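Local structure of VipE (Legionella pneumophila subsp. pneumophila str. Philadelphia 1, 4QN8) at residues L5-R10 against M59-D64; I31-N36 against E87-G92; Q80-M85 against A106-E111; N95-G100 against T130-E135. The protein is an effector of Legionella pneumophila whose molecular function is not established, this chain being the helical N-terminal portion of a longer protein. All coordinates share one frame; numbering follows the deposited sequence.

Contact 1 of 4, residues L5-R10 against M59-D64; sequences LTQTQR and MDAIKD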
loop_
_atom_site.group_PDB
_atom_site.type_symbol
_atom_site.label_atom_id
_atom_site.label_comp_id
_atom_site.label_asym_id
_atom_site.label_seq_id
_atom_site.Cartn_x
_atom_site.Cartn_y
_atom_site.Cartn_z
ATOM N N LEU A 5 -14.568 4.913 3.336
ATOM C CA LEU A 5 -14.690 6.146 2.572
ATOM C C LEU A 5 -15.366 5.878 1.236
ATOM O O LEU A 5 -15.240 4.774 0.685
ATOM C CB LEU A 5 -13.303 6.708 2.286
ATOM C CG LEU A 5 -12.496 7.085 3.528
ATOM C CD1 LEU A 5 -11.036 7.345 3.179
ATOM C CD2 LEU A 5 -13.125 8.317 4.134
ATOM N N THR A 6 -16.073 6.880 0.714
ATOM C CA THR A 6 -16.698 6.756 -0.600
ATOM C C THR A 6 -15.640 6.485 -1.671
ATOM O O THR A 6 -15.831 5.644 -2.556
ATOM C CB THR A 6 -17.533 7.996 -0.945
ATOM O OG1 THR A 6 -18.562 8.152 0.046
ATOM C CG2 THR A 6 -18.178 7.842 -2.319
ATOM N N GLN A 7 -14.511 7.181 -1.572
ATOM C CA GLN A 7 -13.378 6.960 -2.462
ATOM C C GLN A 7 -12.994 5.473 -2.502
ATOM O O GLN A 7 -12.784 4.894 -3.573
ATOM C CB GLN A 7 -12.199 7.805 -1.969
ATOM C CG GLN A 7 -10.924 7.604 -2.730
ATOM C CD GLN A 7 -9.809 8.529 -2.269
ATOM O OE1 GLN A 7 -8.715 8.491 -2.818
ATOM N NE2 GLN A 7 -10.090 9.375 -1.271
ATOM N N THR A 8 -12.927 4.856 -1.327
ATOM C CA THR A 8 -12.591 3.442 -1.219
ATOM C C THR A 8 -13.628 2.586 -1.924
ATOM O O THR A 8 -13.286 1.694 -2.701
ATOM C CB THR A 8 -12.524 3.020 0.242
ATOM O OG1 THR A 8 -11.356 3.601 0.827
ATOM C CG2 THR A 8 -12.454 1.487 0.378
ATOM N N GLN A 9 -14.896 2.865 -1.657
ATOM C CA GLN A 9 -15.977 2.087 -2.257
ATOM C C GLN A 9 -15.926 2.121 -3.776
ATOM O O GLN A 9 -16.144 1.099 -4.432
ATOM C CB GLN A 9 -17.337 2.603 -1.788
ATOM C CG GLN A 9 -17.596 2.429 -0.289
ATOM C CD GLN A 9 -18.794 3.236 0.180
ATOM O OE1 GLN A 9 -19.424 3.946 -0.607
ATOM N NE2 GLN A 9 -19.113 3.130 1.465
ATOM N N ARG A 10 -15.667 3.300 -4.338
ATOM C CA ARG A 10 -15.702 3.444 -5.793
ATOM C C ARG A 10 -14.526 2.691 -6.397
ATOM O O ARG A 10 -14.678 2.013 -7.408
ATOM C CB ARG A 10 -15.685 4.915 -6.208
ATOM C CG ARG A 10 -16.856 5.724 -5.641
ATOM C CD ARG A 10 -18.181 5.337 -6.276
ATOM N NE ARG A 10 -19.311 5.938 -5.570
ATOM C CZ ARG A 10 -19.744 7.181 -5.765
ATOM N NH1 ARG A 10 -19.151 7.970 -6.658
ATOM N NH2 ARG A 10 -20.781 7.635 -5.075
HETATM N N MSE A 59 -2.510 8.992 2.851
HETATM C CA MSE A 59 -2.325 7.690 3.485
HETATM C C MSE A 59 -3.594 7.164 4.153
HETATM O O MSE A 59 -3.859 5.962 4.084
HETATM C CB MSE A 59 -1.154 7.654 4.465
HETATM C CG MSE A 59 -1.036 6.279 5.141
HETATM SE SE MSE A 59 -0.832 4.827 3.820
HETATM C CE MSE A 59 0.797 5.635 3.207
ATOM N N ASP A 60 -4.386 8.037 4.776
ATOM C CA ASP A 60 -5.655 7.587 5.355
ATOM C C ASP A 60 -6.490 6.871 4.292
ATOM O O ASP A 60 -7.110 5.841 4.563
ATOM C CB ASP A 60 -6.472 8.768 5.886
ATOM C CG ASP A 60 -5.916 9.359 7.179
ATOM O OD1 ASP A 60 -5.174 8.657 7.907
ATOM O OD2 ASP A 60 -6.244 10.542 7.461
ATOM N N ALA A 61 -6.517 7.433 3.088
ATOM C CA ALA A 61 -7.362 6.891 2.024
ATOM C C ALA A 61 -6.839 5.553 1.517
ATOM O O ALA A 61 -7.612 4.618 1.269
ATOM C CB ALA A 61 -7.464 7.880 0.886
ATOM N N ILE A 62 -5.524 5.464 1.336
ATOM C CA ILE A 62 -4.911 4.210 0.899
ATOM C C ILE A 62 -5.101 3.118 1.959
ATOM O O ILE A 62 -5.430 1.970 1.636
ATOM C CB ILE A 62 -3.403 4.397 0.580
ATOM C CG1 ILE A 62 -3.208 5.515 -0.457
ATOM C CG2 ILE A 62 -2.792 3.079 0.113
ATOM C CD1 ILE A 62 -1.755 5.755 -0.866
ATOM N N LYS A 63 -4.900 3.475 3.229
ATOM C CA LYS A 63 -5.094 2.535 4.327
ATOM C C LYS A 63 -6.512 1.993 4.297
ATOM O O LYS A 63 -6.737 0.789 4.460
ATOM C CB LYS A 63 -4.864 3.238 5.675
ATOM C CG LYS A 63 -3.408 3.412 6.106
ATOM C CD LYS A 63 -3.412 4.141 7.449
ATOM C CE LYS A 63 -2.044 4.415 8.009
ATOM N NZ LYS A 63 -2.213 5.274 9.217
ATOM N N ASP A 64 -7.472 2.888 4.089
ATOM C CA ASP A 64 -8.879 2.495 4.119
ATOM C C ASP A 64 -9.153 1.477 3.012
ATOM O O ASP A 64 -9.861 0.485 3.225
ATOM C CB ASP A 64 -9.775 3.734 3.997
ATOM C CG ASP A 64 -11.241 3.434 4.273
ATOM O OD1 ASP A 64 -11.584 3.108 5.434
ATOM O OD2 ASP A 64 -12.052 3.531 3.330
HETATM O O HOH W 1 -9.631 5.107 -0.518
#
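Asp64 sets its CG anti to its own backbone N (chi1 -170°), while Thr8 holds OG1 anti to its carbonyl carbon (chi1 -71°), and the two groups meet where helix 6-20 begins. Thr8 OG1 donates to Asp64 OD2 over 2.6 Å, using the anti lone pair of that oxygen. A second donor reaches the same atom: Leu5 N lies 2.9 Å from Asp64 OD2, its N-H pointing at the oxygen at 152° but approaching from above the carboxylate plane. Leu5 occupies the N-cap position of helix 6-20, so the acidic group sits beside a helix N terminus, where the helix dipole would probably favour its negative charge. This is a contact between helices in an all-alpha fold: the axes of 6-10 and 59-64 come within 9.3 Å, and the opposite flank of helix 58-69 packs through Ile62 on helix 103-114. A bridging water donates both to Thr8 OG1 and to Ala61 O, so the threonine hydroxyl accepts from water while donating its own hydrogen bond to Asp64. Around this polar centre aliphatic atoms pack. Leu5 CD1 rests 3.9 Å from Ala61 CA and equally close to Asp64 CB. Gln7 brings its amide end over the methyl of Ala61, with NE2 3.7 Å from CB, while Gln7 OE1 accepts a hydrogen bond from Thr39 N.

Contact 2 of 4, residues I31-N36 against E87-G92; sequences ILLDPN and ELSPPG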
loop_
_atom_site.group_PDB
_atom_site.type_symbol
_atom_site.label_atom_id
_atom_site.label_comp_id
_atom_site.label_asym_id
_atom_site.label_seq_id
_atom_site.Cartn_x
_atom_site.Cartn_y
_atom_site.Cartn_z
ATOM N N ILE A 31 -1.842 1.209 -13.738
ATOM C CA ILE A 31 -2.759 2.343 -13.619
ATOM C C ILE A 31 -3.233 2.514 -12.167
ATOM O O ILE A 31 -3.311 3.630 -11.646
ATOM C CB ILE A 31 -3.951 2.215 -14.606
ATOM C CG1 ILE A 31 -3.452 2.393 -16.047
ATOM C CG2 ILE A 31 -5.023 3.241 -14.301
ATOM C CD1 ILE A 31 -4.488 2.072 -17.121
ATOM N N LEU A 32 -3.542 1.402 -11.511
ATOM C CA LEU A 32 -3.941 1.432 -10.112
ATOM C C LEU A 32 -2.830 2.034 -9.245
ATOM O O LEU A 32 -3.103 2.750 -8.278
ATOM C CB LEU A 32 -4.277 0.010 -9.642
ATOM C CG LEU A 32 -4.730 -0.149 -8.191
ATOM C CD1 LEU A 32 -6.029 0.643 -7.949
ATOM C CD2 LEU A 32 -4.931 -1.637 -7.835
ATOM N N LEU A 33 -1.584 1.771 -9.627
ATOM C CA LEU A 33 -0.420 2.249 -8.883
ATOM C C LEU A 33 -0.037 3.706 -9.208
ATOM O O LEU A 33 0.921 4.230 -8.653
ATOM C CB LEU A 33 0.762 1.302 -9.137
ATOM C CG LEU A 33 0.608 -0.086 -8.515
ATOM C CD1 LEU A 33 1.588 -1.114 -9.122
ATOM C CD2 LEU A 33 0.778 -0.012 -7.006
ATOM N N ASP A 34 -0.770 4.357 -10.115
ATOM C CA ASP A 34 -0.552 5.774 -10.403
ATOM C C ASP A 34 -0.615 6.546 -9.082
ATOM O O ASP A 34 -1.541 6.366 -8.296
ATOM C CB ASP A 34 -1.603 6.299 -11.407
ATOM C CG ASP A 34 -1.398 7.773 -11.788
ATOM O OD1 ASP A 34 -1.263 8.635 -10.894
ATOM O OD2 ASP A 34 -1.409 8.085 -13.001
ATOM N N PRO A 35 0.400 7.375 -8.818
ATOM C CA PRO A 35 0.472 8.077 -7.530
ATOM C C PRO A 35 -0.781 8.908 -7.209
ATOM O O PRO A 35 -1.045 9.184 -6.046
ATOM C CB PRO A 35 1.685 8.993 -7.702
ATOM C CG PRO A 35 2.555 8.278 -8.688
ATOM C CD PRO A 35 1.619 7.556 -9.627
ATOM N N ASN A 36 -1.548 9.279 -8.230
ATOM C CA ASN A 36 -2.727 10.113 -8.016
ATOM C C ASN A 36 -4.045 9.366 -7.904
ATOM O O ASN A 36 -5.101 9.985 -7.816
ATOM C CB ASN A 36 -2.841 11.163 -9.110
ATOM C CG ASN A 36 -1.741 12.176 -9.035
ATOM O OD1 ASN A 36 -0.735 12.068 -9.733
ATOM N ND2 ASN A 36 -1.911 13.161 -8.162
ATOM N N GLU A 87 7.429 -4.673 -8.201
ATOM C CA GLU A 87 8.089 -4.721 -9.520
ATOM C C GLU A 87 7.617 -3.619 -10.460
ATOM O O GLU A 87 8.410 -3.087 -11.247
ATOM C CB GLU A 87 7.829 -6.057 -10.219
ATOM C CG GLU A 87 8.660 -7.230 -9.771
ATOM C CD GLU A 87 8.142 -8.519 -10.372
ATOM O OE1 GLU A 87 6.898 -8.672 -10.445
ATOM O OE2 GLU A 87 8.961 -9.369 -10.777
ATOM N N LEU A 88 6.325 -3.295 -10.392
ATOM C CA LEU A 88 5.690 -2.418 -11.385
ATOM C C LEU A 88 5.507 -0.969 -10.963
ATOM O O LEU A 88 5.114 -0.147 -11.787
ATOM C CB LEU A 88 4.324 -2.962 -11.777
ATOM C CG LEU A 88 4.365 -4.323 -12.459
ATOM C CD1 LEU A 88 2.936 -4.828 -12.663
ATOM C CD2 LEU A 88 5.127 -4.285 -13.793
ATOM N N SER A 89 5.759 -0.679 -9.688
ATOM C CA SER A 89 5.624 0.676 -9.142
ATOM C C SER A 89 6.444 1.658 -9.970
ATOM O O SER A 89 7.552 1.328 -10.397
ATOM C CB SER A 89 6.102 0.718 -7.691
ATOM O OG SER A 89 5.174 0.087 -6.839
ATOM N N PRO A 90 5.888 2.856 -10.224
ATOM C CA PRO A 90 6.514 3.814 -11.139
ATOM C C PRO A 90 7.853 4.291 -10.621
ATOM O O PRO A 90 8.019 4.460 -9.410
ATOM C CB PRO A 90 5.515 4.980 -11.172
ATOM C CG PRO A 90 4.702 4.830 -9.924
ATOM C CD PRO A 90 4.609 3.361 -9.692
ATOM N N PRO A 91 8.816 4.482 -11.527
ATOM C CA PRO A 91 10.090 5.045 -11.088
ATOM C C PRO A 91 9.853 6.488 -10.665
ATOM O O PRO A 91 9.252 7.237 -11.420
ATOM C CB PRO A 91 10.946 5.009 -12.363
ATOM C CG PRO A 91 9.947 5.020 -13.494
ATOM C CD PRO A 91 8.778 4.229 -12.980
ATOM N N GLY A 92 10.284 6.872 -9.470
ATOM C CA GLY A 92 10.190 8.271 -9.089
ATOM C C GLY A 92 11.564 8.897 -9.087
ATOM O O GLY A 92 12.524 8.290 -9.573
#
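Leu33 meets Leu88, Ser89 and Pro90 where helices 26-32 and 75-88 both run out, a junction of two helix C-terminal ends within the all-alpha fold. Starting at CB, the leucine first passes Pro90, whose CD is 4.4 Å away from Leu33 CB. With chi1 at -69°, CG stands anti to the carbonyl carbon and the side chain forks there. One branch, CD1, comes 4.2 Å from Leu88 CB and equally near to Ser89 N, touching the last turn of helix 75-88. The other, CD2, lies 4.4 Å from Ser89 OG. That hydroxyl is hydrogen-bonded to Met85 O, and its approach to the methyl is a loose van der Waals one. No hydrogen bond links 31-36 to 87-92, and Leu33 also packs on Leu103 and Glu104 of helix 103-114. Beyond Leu33 the chain turns through an Asx turn, in which Asp34 OD1 accepts from Asn36 N at 2.8 Å through its anti lone pair. Pro35 lies within this turn, and its ring lies alongside that of Pro90, pointing the other way, with Pro35 CD 4.1 Å from Pro90 CG.

Contact 3 of 4, residues Q80-M85 against A106-E111; sequences QLTSRM and AFLAFE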
loop_
_atom_site.group_PDB
_atom_site.type_symbol
_atom_site.label_atom_id
_atom_site.label_comp_id
_atom_site.label_asym_id
_atom_site.label_seq_id
_atom_site.Cartn_x
_atom_site.Cartn_y
_atom_site.Cartn_z
ATOM N N GLN A 80 1.574 -12.377 -3.827
ATOM C CA GLN A 80 1.810 -12.260 -5.268
ATOM C C GLN A 80 1.479 -10.836 -5.714
ATOM O O GLN A 80 2.250 -10.207 -6.447
ATOM C CB GLN A 80 0.908 -13.283 -5.970
ATOM C CG GLN A 80 1.137 -13.554 -7.435
ATOM C CD GLN A 80 0.202 -14.663 -7.932
ATOM O OE1 GLN A 80 -1.024 -14.542 -7.825
ATOM N NE2 GLN A 80 0.778 -15.756 -8.450
ATOM N N LEU A 81 0.349 -10.307 -5.254
ATOM C CA LEU A 81 -0.022 -8.935 -5.608
ATOM C C LEU A 81 1.028 -7.949 -5.107
ATOM O O LEU A 81 1.460 -7.065 -5.843
ATOM C CB LEU A 81 -1.396 -8.548 -5.052
ATOM C CG LEU A 81 -2.637 -9.089 -5.761
ATOM C CD1 LEU A 81 -3.881 -8.750 -4.945
ATOM C CD2 LEU A 81 -2.749 -8.529 -7.172
ATOM N N THR A 82 1.464 -8.113 -3.867
ATOM C CA THR A 82 2.453 -7.189 -3.314
ATOM C C THR A 82 3.770 -7.229 -4.100
ATOM O O THR A 82 4.394 -6.183 -4.361
ATOM C CB THR A 82 2.689 -7.515 -1.840
ATOM O OG1 THR A 82 1.453 -7.342 -1.139
ATOM C CG2 THR A 82 3.745 -6.584 -1.226
ATOM N N SER A 83 4.189 -8.418 -4.497
ATOM C CA SER A 83 5.427 -8.548 -5.267
ATOM C C SER A 83 5.316 -7.874 -6.629
ATOM O O SER A 83 6.260 -7.211 -7.084
ATOM C CB SER A 83 5.796 -10.021 -5.471
ATOM O OG SER A 83 6.169 -10.619 -4.247
ATOM N N ARG A 84 4.169 -8.048 -7.277
ATOM C CA ARG A 84 3.934 -7.398 -8.554
ATOM C C ARG A 84 3.933 -5.893 -8.399
ATOM O O ARG A 84 4.492 -5.178 -9.229
ATOM C CB ARG A 84 2.607 -7.854 -9.158
ATOM C CG ARG A 84 2.616 -9.273 -9.625
ATOM C CD ARG A 84 1.253 -9.620 -10.161
ATOM N NE ARG A 84 0.992 -8.984 -11.456
ATOM C CZ ARG A 84 -0.232 -8.814 -11.949
ATOM N NH1 ARG A 84 -1.288 -9.206 -11.243
ATOM N NH2 ARG A 84 -0.406 -8.243 -13.135
HETATM N N MSE A 85 3.314 -5.399 -7.329
HETATM C CA MSE A 85 3.251 -3.965 -7.124
HETATM C C MSE A 85 4.645 -3.387 -6.939
HETATM O O MSE A 85 4.945 -2.298 -7.441
HETATM C CB MSE A 85 2.355 -3.625 -5.928
HETATM C CG MSE A 85 0.889 -3.945 -6.189
HETATM SE SE MSE A 85 -0.101 -3.502 -4.580
HETATM C CE MSE A 85 -1.893 -3.966 -5.168
ATOM N N ALA A 106 1.402 0.330 1.358
ATOM C CA ALA A 106 0.313 -0.143 2.209
ATOM C C ALA A 106 0.069 -1.647 2.110
ATOM O O ALA A 106 -0.193 -2.299 3.117
ATOM C CB ALA A 106 -0.967 0.622 1.953
ATOM N N PHE A 107 0.142 -2.198 0.902
ATOM C CA PHE A 107 -0.006 -3.639 0.731
ATOM C C PHE A 107 1.112 -4.382 1.460
ATOM O O PHE A 107 0.860 -5.399 2.126
ATOM C CB PHE A 107 -0.003 -4.003 -0.754
ATOM C CG PHE A 107 -1.362 -4.322 -1.297
ATOM C CD1 PHE A 107 -2.329 -3.337 -1.417
ATOM C CD2 PHE A 107 -1.667 -5.608 -1.691
ATOM C CE1 PHE A 107 -3.584 -3.633 -1.910
ATOM C CE2 PHE A 107 -2.924 -5.914 -2.191
ATOM C CZ PHE A 107 -3.885 -4.918 -2.291
ATOM N N LEU A 108 2.339 -3.886 1.343
ATOM C CA LEU A 108 3.469 -4.514 2.039
ATOM C C LEU A 108 3.264 -4.467 3.552
ATOM O O LEU A 108 3.478 -5.463 4.250
ATOM C CB LEU A 108 4.799 -3.844 1.654
ATOM C CG LEU A 108 6.092 -4.301 2.345
ATOM C CD1 LEU A 108 6.332 -5.788 2.145
ATOM C CD2 LEU A 108 7.277 -3.523 1.774
ATOM N N ALA A 109 2.850 -3.305 4.057
ATOM C CA ALA A 109 2.566 -3.145 5.487
ATOM C C ALA A 109 1.455 -4.075 5.970
ATOM O O ALA A 109 1.503 -4.579 7.091
ATOM C CB ALA A 109 2.215 -1.701 5.805
ATOM N N PHE A 110 0.448 -4.287 5.137
ATOM C CA PHE A 110 -0.668 -5.139 5.524
ATOM C C PHE A 110 -0.191 -6.578 5.596
ATOM O O PHE A 110 -0.544 -7.329 6.517
ATOM C CB PHE A 110 -1.788 -4.999 4.502
ATOM C CG PHE A 110 -3.018 -5.779 4.837
ATOM C CD1 PHE A 110 -3.992 -5.238 5.666
ATOM C CD2 PHE A 110 -3.206 -7.049 4.319
ATOM C CE1 PHE A 110 -5.142 -5.954 5.967
ATOM C CE2 PHE A 110 -4.360 -7.772 4.610
ATOM C CZ PHE A 110 -5.328 -7.222 5.437
ATOM N N GLU A 111 0.613 -6.972 4.618
ATOM C CA GLU A 111 1.165 -8.315 4.646
ATOM C C GLU A 111 2.097 -8.485 5.835
ATOM O O GLU A 111 2.127 -9.561 6.446
ATOM C CB GLU A 111 1.868 -8.700 3.332
ATOM C CG GLU A 111 2.090 -10.220 3.238
ATOM C CD GLU A 111 2.904 -10.636 2.026
ATOM O OE1 GLU A 111 3.084 -9.802 1.108
ATOM O OE2 GLU A 111 3.347 -11.813 1.978
#
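Thr82 and Phe107 bring their CA atoms to 5.9 Å where segments 80-85 and 106-111 pass each other, their helical axes running roughly antiparallel at 146°. Phe107 supplies the flat surface of the contact. The side chains of Met85, a selenomethionine, and Phe107 cross at about a right angle; the Met85 chain, extended beyond CG, carries SE and CE over one face of the ring. The methyl sits almost above the centre, with Met85 CE 3.5 Å from the Phe107 centroid and 7° off the ring normal, a CH-pi contact. Met85 SE is displaced toward the attached end of the ring, 3.6 Å from Phe107 CG, which makes the pair a Met-aromatic contact as well. Helices 75-88 and 103-114 follow one another in the chain, and this pairing forms an antiparallel helix packing in the buried core of the protein, with Val66 of helix 58-69 and Leu73 also touching Phe107. At the ring edge, near its plane, Thr82 OG1 lies 3.6 Å from Phe107 CD2, while its hydrogen bond goes to Leu78 O within its own helix. The other branch, Thr82 CG2, packs 3.9 Å from Leu108 CA. Leu81 adds CD1 at 4.1 Å from Phe107 CE2, approaching obliquely. One turn after Phe107, the carboxylate of buried Glu111 comes up to the threonine, with OE1 3.7 Å from Thr82 OG1. Both oxygens of Glu111 have partners outside the two segments: OE2 is hydrogen-bonded to His79 ND1 and OE1 to His122 NE2.

Contact 4 of 4, residues N95-G100 against T130-E135; sequences NTFMRG and TEFPGE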
loop_
_atom_site.group_PDB
_atom_site.type_symbol
_atom_site.label_atom_id
_atom_site.label_comp_id
_atom_site.label_asym_id
_atom_site.label_seq_id
_atom_site.Cartn_x
_atom_site.Cartn_y
_atom_site.Cartn_z
ATOM N N ASN A 95 15.754 8.076 -4.627
ATOM C CA ASN A 95 15.593 7.942 -3.185
ATOM C C ASN A 95 14.167 8.295 -2.716
ATOM O O ASN A 95 13.970 8.826 -1.626
ATOM C CB ASN A 95 16.658 8.787 -2.472
ATOM C CG ASN A 95 16.795 8.452 -1.010
ATOM O OD1 ASN A 95 17.280 7.376 -0.651
ATOM N ND2 ASN A 95 16.374 9.375 -0.150
ATOM N N THR A 96 13.175 7.969 -3.542
ATOM C CA THR A 96 11.769 8.232 -3.213
ATOM C C THR A 96 10.891 6.972 -3.066
ATOM O O THR A 96 9.778 7.030 -2.522
ATOM C CB THR A 96 11.128 9.151 -4.267
ATOM O OG1 THR A 96 11.251 8.542 -5.559
ATOM C CG2 THR A 96 11.812 10.506 -4.282
ATOM N N PHE A 97 11.367 5.837 -3.568
ATOM C CA PHE A 97 10.586 4.606 -3.481
ATOM C C PHE A 97 10.261 4.309 -2.009
ATOM O O PHE A 97 11.158 4.330 -1.166
ATOM C CB PHE A 97 11.357 3.451 -4.134
ATOM C CG PHE A 97 10.614 2.135 -4.133
ATOM C CD1 PHE A 97 9.491 1.957 -4.920
ATOM C CD2 PHE A 97 11.064 1.068 -3.367
ATOM C CE1 PHE A 97 8.819 0.739 -4.938
ATOM C CE2 PHE A 97 10.401 -0.147 -3.383
ATOM C CZ PHE A 97 9.268 -0.307 -4.166
HETATM N N MSE A 98 8.972 4.091 -1.724
HETATM C CA MSE A 98 8.420 3.783 -0.388
HETATM C C MSE A 98 8.310 4.929 0.618
HETATM O O MSE A 98 7.765 4.734 1.707
HETATM C CB MSE A 98 9.129 2.595 0.277
HETATM C CG MSE A 98 9.002 1.292 -0.446
HETATM SE SE MSE A 98 7.379 0.416 0.174
HETATM C CE MSE A 98 7.269 -1.088 -1.094
ATOM N N ARG A 99 8.822 6.110 0.291
ATOM C CA ARG A 99 8.744 7.237 1.219
ATOM C C ARG A 99 7.397 7.949 1.087
ATOM O O ARG A 99 6.836 8.419 2.076
ATOM C CB ARG A 99 9.879 8.246 0.994
ATOM C CG ARG A 99 11.156 7.692 0.358
ATOM C CD ARG A 99 11.791 6.573 1.162
ATOM N NE ARG A 99 13.255 6.648 1.201
ATOM C CZ ARG A 99 14.076 6.166 0.268
ATOM N NH1 ARG A 99 13.605 5.582 -0.830
ATOM N NH2 ARG A 99 15.387 6.280 0.433
ATOM N N GLY A 100 6.892 8.040 -0.141
ATOM C CA GLY A 100 5.616 8.678 -0.383
ATOM C C GLY A 100 4.497 7.754 0.048
ATOM O O GLY A 100 4.722 6.557 0.281
ATOM N N THR A 130 17.625 -2.729 -4.764
ATOM C CA THR A 130 18.182 -1.596 -5.511
ATOM C C THR A 130 17.996 -0.283 -4.757
ATOM O O THR A 130 18.921 0.537 -4.672
ATOM C CB THR A 130 17.519 -1.451 -6.897
ATOM O OG1 THR A 130 17.831 -2.596 -7.699
ATOM C CG2 THR A 130 18.017 -0.191 -7.611
ATOM N N GLU A 131 16.798 -0.099 -4.210
ATOM C CA GLU A 131 16.380 1.173 -3.620
ATOM C C GLU A 131 16.820 1.319 -2.165
ATOM O O GLU A 131 16.907 2.437 -1.648
ATOM C CB GLU A 131 14.852 1.298 -3.694
ATOM C CG GLU A 131 14.275 1.209 -5.106
ATOM C CD GLU A 131 14.244 2.536 -5.827
ATOM O OE1 GLU A 131 13.503 2.630 -6.835
ATOM O OE2 GLU A 131 14.948 3.485 -5.397
ATOM N N PHE A 132 17.058 0.186 -1.509
ATOM C CA PHE A 132 17.556 0.151 -0.125
ATOM C C PHE A 132 18.719 -0.841 -0.048
ATOM O O PHE A 132 18.559 -1.969 0.440
ATOM C CB PHE A 132 16.422 -0.261 0.830
ATOM C CG PHE A 132 15.282 0.723 0.877
ATOM C CD1 PHE A 132 14.236 0.642 -0.032
ATOM C CD2 PHE A 132 15.260 1.738 1.824
ATOM C CE1 PHE A 132 13.179 1.550 0.001
ATOM C CE2 PHE A 132 14.199 2.652 1.869
ATOM C CZ PHE A 132 13.164 2.561 0.951
ATOM N N PRO A 133 19.895 -0.429 -0.551
ATOM C CA PRO A 133 20.997 -1.385 -0.747
ATOM C C PRO A 133 21.753 -1.795 0.522
ATOM O O PRO A 133 22.353 -2.874 0.537
ATOM C CB PRO A 133 21.927 -0.661 -1.732
ATOM C CG PRO A 133 21.613 0.797 -1.563
ATOM C CD PRO A 133 20.164 0.880 -1.170
ATOM N N GLY A 134 21.729 -0.965 1.562
ATOM C CA GLY A 134 22.490 -1.257 2.762
ATOM C C GLY A 134 21.644 -1.783 3.904
ATOM O O GLY A 134 20.443 -1.499 3.979
ATOM N N GLU A 135 22.275 -2.545 4.796
ATOM C CA GLU A 135 21.605 -3.081 5.980
ATOM C C GLU A 135 20.794 -2.008 6.688
ATOM O O GLU A 135 19.640 -2.219 7.057
ATOM C CB GLU A 135 22.634 -3.604 6.973
ATOM C CG GLU A 135 23.132 -5.006 6.742
ATOM C CD GLU A 135 23.898 -5.516 7.949
ATOM O OE1 GLU A 135 25.073 -5.117 8.125
ATOM O OE2 GLU A 135 23.315 -6.294 8.734
HETATM O O HOH W 2 13.819 5.719 -5.401
HETATM O O HOH W 3 15.608 4.530 -2.715
#
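Glu131, in the last turn of helix 126-131, lays its bent side chain across Phe97 at about a right angle. The bend at chi2 (-87°) puts Glu131 CD 3.5 Å from Phe97 CB, and Glu131 CG lies 3.7 Å from Phe97 CD2. Carboxylate and ring planes differ by only 15°. Glu131 OE1 forms a salt bridge with Arg127, which also makes a cation-pi contact with Phe97. OE2 accepts from two waters; one of them accepts in turn from Thr96 N, and the other also donates to Glu131 O. Phe132 follows as the chain leaves the helix, and its ring tip enters the loop between helices 75-88 and 103-114. Phe132 CZ points at Phe97 O, 3.4 Å away and near the plane of the ring, while CE1 lies 4.0 Å from Phe97 CD2. Met98 CB adds a further apolar contact at 4.1 Å from Phe132 CZ. Phe132 also packs against Ile138 and Leu141, so it touches both this loop and helix 135-154. Arg99 has two deposited conformers; in the one described, Phe132 CZ lies over a guanidinium face, 3.5 Å from NH1, which also donates to Phe97 O. Arg99 NH1 and Glu131 OE2 remain 5.2 Å apart in this conformer, with a water bonded to both; their opposite charges would probably interact through water and not as a direct salt bridge, a reading left doubtful by the second conformer.

From the N terminus, contact 1 closes the first long loop, bringing helix 58-69 back to helix 6-20. Contact 2 opens inside that loop and closes beyond it, so the two cross. Contact 3 opens before contact 2 has closed and joins helices 75-88 and 103-114; contact 4 crosses it in turn, tying the loop before helix 103-114 to the end of helix 126-131. None nests within another, and contact 1 is in series with contacts 3 and 4, as contact 2 is with contact 4. Packing joins neighbours: Ile62 CG2 is 3.6 Å from Ala106 CB between contacts 1 and 3, and Leu108 CD2 is 3.8 Å from Met98 CE between contacts 3 and 4.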